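Local coordinates for protein diguanylate cyclase TpbB (Pseudomonas aeruginosa, PDB 4IOB) that condenses two GTP molecules into the second messenger cyclic-di-GMP through its cytoplasmic GGDEF domain, as part of a signalling module important in biofilm formation, at residues A[27-32]-A[123-128]. Numbering follows the deposited sequence.
Sequences QLAVLF and IALYPE
V30 and A124 are joined by a reciprocal pair of backbone hydrogen bonds between the antiparallel strands 27-32 and 123-126. V30 N donates to A124 O at 2.8 Å, in the plane of that carbonyl, and A124 N returns a nearly straight bond to V30 O, with 176° at the hydrogen. One further bond runs from Y126 N to L28 O, also 2.8 Å, the donor lying almost on the line of the C=O. Between these bonds A29 and L125 form a non-hydrogen-bonded pair, where the CA of A29 comes within 3.3 Å of A124 O in a CA-H...O contact.

The apolar contacts divide between the two faces of the sheet. On one, A29 CB meets the CD2 branch of L125, while the side chains of L31 and I123 run alongside each other in the same direction, with L31 CD1 3.6 Å from I123 CG2. Helix 89-102 covers this face through A92, L93 and A96. On the other, L28 CG lies 3.8 Å from Y126 CB. Y126 has CG anti to its backbone N (chi1 173°), which carries the ring away from strand 27-32 to pack on L18 and N22 of helix 7-23; P127, joined by a cis peptide, lays its CB over the centre of one ring face. L14 of the same helix covers V30, and helix 133-150 reaches V30 and A124 through L136 and A140 respectively.

At the N-terminal end of strand 27-32, Q27 runs its CB and CG past Y126 O. The two strands are inner neighbours in the five-stranded sheet (order 2-3-1-4-5), with helices on both faces, characteristic of the GGDEF domain.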
# COMPACT_ATOMS: atom_id res chain seq x y z
N GLN A 27 -8.59 -15.95 4.29
CA GLN A 27 -8.52 -14.93 3.25
C GLN A 27 -7.30 -14.04 3.43
O GLN A 27 -6.85 -13.80 4.55
CB GLN A 27 -9.79 -14.08 3.24
CG GLN A 27 -11.05 -14.85 2.90
CD GLN A 27 -12.18 -13.95 2.45
OE1 GLN A 27 -12.18 -12.75 2.71
NE2 GLN A 27 -13.16 -14.53 1.75
N LEU A 28 -6.76 -13.56 2.31
CA LEU A 28 -5.63 -12.64 2.35
C LEU A 28 -5.86 -11.51 1.35
O LEU A 28 -6.57 -11.68 0.36
CB LEU A 28 -4.32 -13.36 2.04
CG LEU A 28 -4.04 -13.75 0.59
CD1 LEU A 28 -3.84 -12.50 -0.26
CD2 LEU A 28 -2.82 -14.65 0.51
N ALA A 29 -5.26 -10.35 1.62
CA ALA A 29 -5.43 -9.20 0.76
C ALA A 29 -4.10 -8.56 0.40
O ALA A 29 -3.14 -8.60 1.17
CB ALA A 29 -6.34 -8.17 1.42
N VAL A 30 -4.05 -7.97 -0.79
CA VAL A 30 -2.89 -7.21 -1.23
C VAL A 30 -3.31 -5.77 -1.47
O VAL A 30 -4.19 -5.50 -2.28
CB VAL A 30 -2.28 -7.78 -2.52
CG1 VAL A 30 -1.25 -6.82 -3.09
CG2 VAL A 30 -1.67 -9.15 -2.26
N LEU A 31 -2.68 -4.85 -0.74
CA LEU A 31 -2.97 -3.43 -0.89
C LEU A 31 -1.81 -2.73 -1.59
O LEU A 31 -0.65 -2.96 -1.26
CB LEU A 31 -3.20 -2.78 0.47
CG LEU A 31 -4.56 -2.93 1.14
CD1 LEU A 31 -4.96 -4.39 1.27
CD2 LEU A 31 -4.53 -2.25 2.51
N PHE A 32 -2.15 -1.88 -2.55
CA PHE A 32 -1.17 -1.05 -3.23
C PHE A 32 -1.34 0.40 -2.81
O PHE A 32 -2.45 0.94 -2.89
CB PHE A 32 -1.37 -1.13 -4.74
CG PHE A 32 -0.44 -2.07 -5.43
CD1 PHE A 32 0.51 -1.59 -6.31
CD2 PHE A 32 -0.50 -3.43 -5.20
CE1 PHE A 32 1.38 -2.45 -6.96
CE2 PHE A 32 0.36 -4.30 -5.85
CZ PHE A 32 1.30 -3.80 -6.73
N ILE A 123 -7.04 -2.18 -3.47
CA ILE A 123 -7.15 -3.40 -2.68
C ILE A 123 -7.59 -4.61 -3.50
O ILE A 123 -8.67 -4.62 -4.09
CB ILE A 123 -8.12 -3.21 -1.50
CG1 ILE A 123 -7.78 -1.93 -0.74
CG2 ILE A 123 -8.09 -4.43 -0.59
CD1 ILE A 123 -8.77 -1.59 0.35
N ALA A 124 -6.74 -5.64 -3.52
CA ALA A 124 -7.07 -6.90 -4.19
C ALA A 124 -7.24 -8.00 -3.16
O ALA A 124 -6.46 -8.10 -2.21
CB ALA A 124 -5.98 -7.26 -5.19
N LEU A 125 -8.26 -8.83 -3.34
CA LEU A 125 -8.61 -9.84 -2.34
C LEU A 125 -8.47 -11.27 -2.86
O LEU A 125 -8.66 -11.54 -4.04
CB LEU A 125 -10.04 -9.62 -1.84
CG LEU A 125 -10.29 -8.36 -1.01
CD1 LEU A 125 -11.79 -8.14 -0.84
CD2 LEU A 125 -9.60 -8.47 0.34
N TYR A 126 -8.15 -12.18 -1.94
CA TYR A 126 -8.15 -13.60 -2.25
C TYR A 126 -9.20 -14.31 -1.39
O TYR A 126 -9.32 -14.03 -0.20
CB TYR A 126 -6.78 -14.22 -2.02
CG TYR A 126 -6.79 -15.73 -2.16
CD1 TYR A 126 -6.58 -16.34 -3.39
CD2 TYR A 126 -7.02 -16.54 -1.05
CE1 TYR A 126 -6.59 -17.71 -3.51
CE2 TYR A 126 -7.04 -17.92 -1.17
CZ TYR A 126 -6.82 -18.50 -2.40
OH TYR A 126 -6.84 -19.87 -2.52
N PRO A 127 -9.94 -15.25 -2.00
CA PRO A 127 -9.75 -15.62 -3.39
C PRO A 127 -10.76 -14.94 -4.32
O PRO A 127 -10.89 -15.33 -5.48
CB PRO A 127 -10.01 -17.12 -3.37
CG PRO A 127 -10.96 -17.33 -2.23
CD PRO A 127 -10.93 -16.11 -1.35
N GLU A 128 -11.47 -13.94 -3.81
CA GLU A 128 -12.51 -13.27 -4.58
C GLU A 128 -12.03 -12.77 -5.94
O GLU A 128 -12.58 -13.15 -6.98
CB GLU A 128 -13.13 -12.12 -3.78